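Local coordinates for protein carboxypeptidase 1 (PDB 5GIV) that probably acts as a metal-dependent carboxypeptidase of broad specificity, removing amino acids one at a time from the C-terminus of peptides, with zinc bound at its catalytic site, at residues A182-P185 against L186-V190; L355-N358 against L359-T363; T363-E366 against L367-E370. All coordinates share one frame; numbering follows the deposited sequence.

Contact 1: residues A182-P185 against L186-V190; sequences ALVP and LADAV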
loop_
_atom_site.group_PDB
_atom_site.type_symbol
_atom_site.label_atom_id
_atom_site.label_comp_id
_atom_site.label_asym_id
_atom_site.label_seq_id
_atom_site.Cartn_x
_atom_site.Cartn_y
_atom_site.Cartn_z
ATOM N N ALA A 182 -1.656 36.971 25.847
ATOM C CA ALA A 182 -0.726 37.606 24.918
ATOM C C ALA A 182 -1.229 37.584 23.475
ATOM O O ALA A 182 -1.044 38.566 22.742
ATOM C CB ALA A 182 0.651 36.935 25.003
ATOM N N LEU A 183 -1.854 36.485 23.037
ATOM C CA LEU A 183 -2.136 36.345 21.609
ATOM C C LEU A 183 -3.421 37.048 21.176
ATOM O O LEU A 183 -3.464 37.589 20.063
ATOM C CB LEU A 183 -2.165 34.865 21.208
ATOM C CG LEU A 183 -0.787 34.196 21.326
ATOM C CD1 LEU A 183 -0.807 32.757 20.822
ATOM C CD2 LEU A 183 0.305 35.022 20.628
ATOM N N VAL A 184 -4.456 37.083 22.024
ATOM C CA VAL A 184 -5.694 37.779 21.655
ATOM C C VAL A 184 -5.441 39.237 21.302
ATOM O O VAL A 184 -5.896 39.682 20.234
ATOM C CB VAL A 184 -6.742 37.637 22.772
ATOM C CG1 VAL A 184 -7.951 38.511 22.467
ATOM C CG2 VAL A 184 -7.179 36.186 22.938
ATOM N N PRO A 185 -4.781 40.038 22.138
ATOM C CA PRO A 185 -4.529 41.435 21.747
ATOM C C PRO A 185 -3.653 41.549 20.515
ATOM O O PRO A 185 -3.894 42.407 19.660
ATOM C CB PRO A 185 -3.857 42.032 22.991
ATOM C CG PRO A 185 -4.179 41.056 24.117
ATOM C CD PRO A 185 -4.280 39.724 23.485
ATOM N N LEU A 186 -2.620 40.717 20.403
ATOM C CA LEU A 186 -1.760 40.774 19.227
ATOM C C LEU A 186 -2.537 40.396 17.965
ATOM O O LEU A 186 -2.356 41.007 16.906
ATOM C CB LEU A 186 -0.554 39.852 19.419
ATOM C CG LEU A 186 0.432 39.754 18.253
ATOM C CD1 LEU A 186 1.023 41.126 17.967
ATOM C CD2 LEU A 186 1.528 38.754 18.552
ATOM N N ALA A 187 -3.413 39.394 18.063
ATOM C CA ALA A 187 -4.220 39.013 16.910
ATOM C C ALA A 187 -5.226 40.105 16.571
ATOM O O ALA A 187 -5.411 40.449 15.397
ATOM C CB ALA A 187 -4.929 37.680 17.170
ATOM N N ASP A 188 -5.908 40.647 17.584
ATOM C CA ASP A 188 -6.854 41.724 17.325
ATOM C C ASP A 188 -6.157 42.908 16.677
ATOM O O ASP A 188 -6.700 43.532 15.757
ATOM C CB ASP A 188 -7.558 42.136 18.619
ATOM C CG ASP A 188 -8.596 41.111 19.080
ATOM O OD1 ASP A 188 -8.946 40.194 18.307
ATOM O OD2 ASP A 188 -9.074 41.227 20.223
ATOM N N ALA A 189 -4.946 43.233 17.135
ATOM C CA ALA A 189 -4.220 44.343 16.524
ATOM C C ALA A 189 -3.845 44.023 15.090
ATOM O O ALA A 189 -3.937 44.891 14.212
ATOM C CB ALA A 189 -2.969 44.686 17.331
ATOM N N VAL A 190 -3.434 42.780 14.824
ATOM C CA VAL A 190 -3.094 42.407 13.455
ATOM C C VAL A 190 -4.329 42.474 12.568
ATOM O O VAL A 190 -4.287 43.019 11.460
ATOM C CB VAL A 190 -2.436 41.018 13.413
ATOM C CG1 VAL A 190 -2.326 40.547 11.986
ATOM C CG2 VAL A 190 -1.052 41.069 14.048
#
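Leu186 meets Leu183 one helical turn back through their CD2 methyls, 4.4 Å apart, a loose apolar touch. Leu186 CB also rests 3.6 Å from Ala182 O. Just before it, the helix is kinked at Pro185, whose nitrogen has no hydrogen to give to the preceding turn. Ala187 follows with a short bond, its N 2.7 Å from Leu183 O and approaching nearly along the C=O axis, while its CB lies 3.2 Å from Leu183 O. Asp188 gives its backbone N to Val184 O at 2.8 Å, in an almost straight bond (168° at the hydrogen). Its CG stands anti to its own carbonyl carbon (chi1 -74°), which swings the carboxylate back along the helix until OD2 lies 3.7 Å from Val184 CG1. The two side chains run alongside one another, pointing the same way, and OD1 forms a salt bridge with Arg345. A leucine in place of Asp188 would probably leave the guanidinium of Arg345 without this carboxylate mate. Ala189 continues the pattern, its N bonded to Pro185 O at 2.9 Å, and Val190 N bonds to Leu186 O in turn. The contact is plain packing between successive turns, with i to i+4 backbone bonds, past a proline kink in helix 169-193, away from the metal site. Ala182 and Leu183 lean on helix 487-501, Leu183 and Val184 also on helix 357-372, and Ala187 and Val190 on Leu355 just before that helix.

Contact 2: residues L355-N358 against L359-T363; sequences LTYN and LHVIT
Tyr357 and Val361 cross at a slant, CE1 of Tyr357 lying 3.6 Å from CG2 of Val361. The tyrosine ring reaches forward along the helix because its CG is anti to the backbone N (chi1 -179°), while Val361 meets it with the methyl beside its own backbone N. On another side of this turn the His360 imidazole turns its edge to the backbone, with CD2 3.5 Å from Tyr357 O, near the ring plane. A water in that same plane lies 2.7 Å from His360 NE2 and donates to Thr356 OG1 at 2.8 Å, bridging the two side chains; Thr356 OG1 also pairs with Asp353 and His360 ND1 with Tyr389. The backbone changes character here. Leu359 N to Thr356 O and His360 N to Tyr357 O are i to i+3 bonds whose donors stand well above the carbonyl planes, whereas Ile362 N meets Asn358 O at 2.9 Å and 174°, fully alpha-helical. Leu359 O accepts from both N and OG1 of Thr363, the hydroxyl at 2.7 Å. Asn358 OD1 bonds to Thr423 and Asn426, its ND2 to Tyr489. Tyr357 OH binds Arg349, its ring makes a cation-pi contact with Arg300, and its side chain is about 5 Å from that of Glu296, a zinc ligand. These polar partners, one shared water among them, probably help to hold the tyrosine near, but not touching, the zinc ligands.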
loop_
_atom_site.group_PDB
_atom_site.type_symbol
_atom_site.label_atom_id
_atom_site.label_comp_id
_atom_site.label_asym_id
_atom_site.label_seq_id
_atom_site.Cartn_x
_atom_site.Cartn_y
_atom_site.Cartn_z
ATOM N N LEU A 355 -1.656 33.121 14.873
ATOM C CA LEU A 355 -2.037 33.910 16.035
ATOM C C LEU A 355 -3.337 33.446 16.679
ATOM O O LEU A 355 -3.465 33.495 17.907
ATOM C CB LEU A 355 -2.139 35.392 15.658
ATOM C CG LEU A 355 -0.827 36.077 15.277
ATOM C CD1 LEU A 355 -1.041 37.566 15.138
ATOM C CD2 LEU A 355 0.261 35.759 16.308
ATOM N N THR A 356 -4.320 33.032 15.888
ATOM C CA THR A 356 -5.614 32.636 16.425
ATOM C C THR A 356 -5.753 31.132 16.626
ATOM O O THR A 356 -6.747 30.696 17.216
ATOM C CB THR A 356 -6.743 33.139 15.517
ATOM O OG1 THR A 356 -6.680 32.463 14.256
ATOM C CG2 THR A 356 -6.616 34.652 15.294
ATOM N N TYR A 357 -4.771 30.335 16.196
ATOM C CA TYR A 357 -4.928 28.883 16.217
ATOM C C TYR A 357 -5.287 28.376 17.608
ATOM O O TYR A 357 -6.210 27.568 17.768
ATOM C CB TYR A 357 -3.650 28.196 15.725
ATOM C CG TYR A 357 -3.777 26.680 15.699
ATOM C CD1 TYR A 357 -3.482 25.908 16.822
ATOM C CD2 TYR A 357 -4.224 26.027 14.560
ATOM C CE1 TYR A 357 -3.608 24.530 16.794
ATOM C CE2 TYR A 357 -4.356 24.649 14.527
ATOM C CZ TYR A 357 -4.051 23.911 15.644
ATOM O OH TYR A 357 -4.179 22.551 15.591
ATOM N N ASN A 358 -4.563 28.829 18.625
ATOM C CA ASN A 358 -4.724 28.236 19.946
ATOM C C ASN A 358 -6.116 28.464 20.516
ATOM O O ASN A 358 -6.576 27.666 21.341
ATOM C CB ASN A 358 -3.641 28.781 20.877
ATOM C CG ASN A 358 -2.245 28.442 20.383
ATOM O OD1 ASN A 358 -1.969 27.308 20.012
ATOM N ND2 ASN A 358 -1.368 29.428 20.354
ATOM N N LEU A 359 -6.826 29.489 20.048
ATOM C CA LEU A 359 -8.185 29.706 20.525
ATOM C C LEU A 359 -9.106 28.545 20.157
ATOM O O LEU A 359 -10.087 28.281 20.863
ATOM C CB LEU A 359 -8.718 31.025 19.966
ATOM C CG LEU A 359 -7.895 32.246 20.376
ATOM C CD1 LEU A 359 -8.294 33.461 19.574
ATOM C CD2 LEU A 359 -8.081 32.513 21.864
ATOM N N HIS A 360 -8.815 27.838 19.061
ATOM C CA HIS A 360 -9.605 26.656 18.723
ATOM C C HIS A 360 -9.321 25.505 19.683
ATOM O O HIS A 360 -10.244 24.786 20.090
ATOM C CB HIS A 360 -9.329 26.223 17.280
ATOM C CG HIS A 360 -9.693 27.248 16.251
ATOM N ND1 HIS A 360 -10.893 27.230 15.568
ATOM C CD2 HIS A 360 -9.002 28.306 15.767
ATOM C CE1 HIS A 360 -10.926 28.239 14.717
ATOM N NE2 HIS A 360 -9.795 28.910 14.821
ATOM N N VAL A 361 -8.046 25.289 20.020
ATOM C CA VAL A 361 -7.676 24.217 20.940
ATOM C C VAL A 361 -8.272 24.474 22.316
ATOM O O VAL A 361 -8.825 23.568 22.952
ATOM C CB VAL A 361 -6.143 24.074 21.003
ATOM C CG1 VAL A 361 -5.730 23.094 22.083
ATOM C CG2 VAL A 361 -5.603 23.632 19.656
ATOM N N ILE A 362 -8.152 25.713 22.802
ATOM C CA ILE A 362 -8.720 26.074 24.097
ATOM C C ILE A 362 -10.219 25.817 24.109
ATOM O O ILE A 362 -10.766 25.265 25.070
ATOM C CB ILE A 362 -8.406 27.540 24.437
ATOM C CG1 ILE A 362 -6.894 27.743 24.557
ATOM C CG2 ILE A 362 -9.162 27.963 25.700
ATOM C CD1 ILE A 362 -6.485 29.182 24.739
ATOM N N THR A 363 -10.914 26.241 23.054
ATOM C CA THR A 363 -12.344 25.971 22.970
ATOM C C THR A 363 -12.644 24.493 23.200
ATOM O O THR A 363 -13.457 24.139 24.059
ATOM C CB THR A 363 -12.873 26.415 21.608
ATOM O OG1 THR A 363 -12.651 27.819 21.462
ATOM C CG2 THR A 363 -14.370 26.110 21.483
HETATM O O HOH W 1 -9.102 31.200 13.661
#

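Contact 3: residues T363-E366 against L367-E370; sequences TRFE and LERE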
loop_
_atom_site.group_PDB
_atom_site.type_symbol
_atom_site.label_atom_id
_atom_site.label_comp_id
_atom_site.label_asym_id
_atom_site.label_seq_id
_atom_site.Cartn_x
_atom_site.Cartn_y
_atom_site.Cartn_z
ATOM N N THR A 363 -10.914 26.241 23.054
ATOM C CA THR A 363 -12.344 25.971 22.970
ATOM C C THR A 363 -12.644 24.493 23.200
ATOM O O THR A 363 -13.457 24.139 24.059
ATOM C CB THR A 363 -12.873 26.415 21.608
ATOM O OG1 THR A 363 -12.651 27.819 21.462
ATOM C CG2 THR A 363 -14.370 26.110 21.483
ATOM N N ARG A 364 -11.982 23.615 22.440
ATOM C CA ARG A 364 -12.261 22.185 22.533
ATOM C C ARG A 364 -11.891 21.627 23.905
ATOM O O ARG A 364 -12.658 20.859 24.501
ATOM C CB ARG A 364 -11.504 21.442 21.437
ATOM C CG ARG A 364 -12.017 21.719 20.047
ATOM C CD ARG A 364 -10.908 21.666 19.001
ATOM N NE ARG A 364 -11.459 21.743 17.649
ATOM C CZ ARG A 364 -11.935 22.858 17.098
ATOM N NH1 ARG A 364 -11.943 23.997 17.786
ATOM N NH2 ARG A 364 -12.429 22.828 15.865
ATOM N N PHE A 365 -10.723 22.009 24.427
ATOM C CA PHE A 365 -10.281 21.496 25.719
ATOM C C PHE A 365 -11.291 21.830 26.813
ATOM O O PHE A 365 -11.646 20.972 27.630
ATOM C CB PHE A 365 -8.905 22.069 26.045
ATOM C CG PHE A 365 -8.336 21.619 27.361
ATOM C CD1 PHE A 365 -7.665 20.421 27.465
ATOM C CD2 PHE A 365 -8.444 22.416 28.489
ATOM C CE1 PHE A 365 -7.123 20.018 28.667
ATOM C CE2 PHE A 365 -7.898 22.018 29.700
ATOM C CZ PHE A 365 -7.240 20.821 29.789
ATOM N N GLU A 366 -11.773 23.076 26.839
ATOM C CA GLU A 366 -12.696 23.483 27.892
ATOM C C GLU A 366 -14.039 22.770 27.773
ATOM O O GLU A 366 -14.669 22.468 28.794
ATOM C CB GLU A 366 -12.862 25.003 27.874
ATOM C CG GLU A 366 -11.629 25.734 28.418
ATOM C CD GLU A 366 -11.731 27.250 28.360
ATOM O OE1 GLU A 366 -12.722 27.777 27.793
ATOM O OE2 GLU A 366 -10.801 27.924 28.864
ATOM N N LEU A 367 -14.476 22.456 26.547
ATOM C CA LEU A 367 -15.687 21.659 26.380
ATOM C C LEU A 367 -15.463 20.232 26.858
ATOM O O LEU A 367 -16.369 19.609 27.424
ATOM C CB LEU A 367 -16.135 21.675 24.914
ATOM C CG LEU A 367 -16.622 23.016 24.348
ATOM C CD1 LEU A 367 -16.677 22.983 22.826
ATOM C CD2 LEU A 367 -17.995 23.385 24.918
ATOM N N GLU A 368 -14.264 19.690 26.617
ATOM C CA GLU A 368 -13.921 18.384 27.168
ATOM C C GLU A 368 -13.950 18.415 28.691
ATOM O O GLU A 368 -14.472 17.493 29.334
ATOM C CB GLU A 368 -12.541 17.951 26.683
ATOM C CG GLU A 368 -12.436 17.563 25.225
ATOM C CD GLU A 368 -11.015 17.149 24.857
ATOM O OE1 GLU A 368 -10.070 17.556 25.572
ATOM O OE2 GLU A 368 -10.845 16.411 23.865
ATOM N N ARG A 369 -13.385 19.469 29.288
ATOM C CA ARG A 369 -13.383 19.582 30.740
ATOM C C ARG A 369 -14.804 19.565 31.284
ATOM O O ARG A 369 -15.106 18.828 32.229
ATOM C CB ARG A 369 -12.658 20.855 31.175
ATOM C CG ARG A 369 -12.402 20.917 32.671
ATOM C CD ARG A 369 -12.162 22.333 33.171
ATOM N NE ARG A 369 -10.889 22.902 32.726
ATOM C CZ ARG A 369 -9.692 22.487 33.142
ATOM N NH1 ARG A 369 -9.592 21.476 34.004
ATOM N NH2 ARG A 369 -8.586 23.082 32.693
ATOM N N GLU A 370 -15.693 20.367 30.691
ATOM C CA GLU A 370 -17.080 20.411 31.151
ATOM C C GLU A 370 -17.779 19.073 30.960
ATOM O O GLU A 370 -18.536 18.633 31.834
ATOM C CB GLU A 370 -17.855 21.513 30.428
ATOM C CG GLU A 370 -17.402 22.931 30.756
ATOM C CD GLU A 370 -17.401 23.207 32.258
ATOM O OE1 GLU A 370 -16.341 23.608 32.796
ATOM O OE2 GLU A 370 -18.463 23.018 32.905
#
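Phe365 and Arg369 touch at the edge of the phenyl ring, where NH2 of Arg369 approaches CE2 of Phe365 near the ring plane. Traced outward, the arginine begins with CB 3.5 Å from Glu366 O and 3.7 Å from Phe365 O, two carbonyl oxygens already engaged in helix bonds. CG is anti to the backbone N (chi1 -170°), and the chain then bends at chi3 (-70°), folding its end back toward the ring instead of running straight on. CZ comes to 3.9 Å from Phe365 CE2, and NH2 closes to 3.3 Å. The guanidinium and ring planes are 85° apart and NH2 lies at the ring edge, not over its face, so the pair is neither a stack nor a cation-pi contact. All this happens on helix 357-372 of the largely helical M32 carboxypeptidase fold, where the N-H groups of residues 367 to 370 bond to the carbonyls of residues 363 to 366 in an unbroken i to i+4 ladder. Across the helix, Leu367 lies alongside Thr363, CD1 4.1 Å from its CG2. Glu368 crosses the phenyl group at about a right angle, its OE1 4.2 Å from Phe365 CD1, while OE2 is held by Ser418 and Trp410. The phenyl ring also meets Phe176 edge-to-face and rests on Leu156 and Ile160 of helix 155-163; Arg364 forms a salt bridge with Asp407.

Overall arrangement
Contact 1 comes first along the chain, on helix 169-193; contacts 2 and 3 follow much later, in direct succession on helix 357-372, sharing Thr363. The centres of contacts 1 and 2 are about 12 Å apart, as are those of 2 and 3, while those of 1 and 3 stand about 22 Å apart, without touching. The two helices meet between contacts 1 and 2: Leu183 CD1 lies 3.4 Å from Asn358 ND2, and Val190 CG2 3.7 Å from Leu355 CD1. Contact 2 therefore occupies the middle, packed against helix 169-193 and bringing the side chain of Tyr357 to about 7 Å from the zinc ion, with contact 3 carrying the same helix onward.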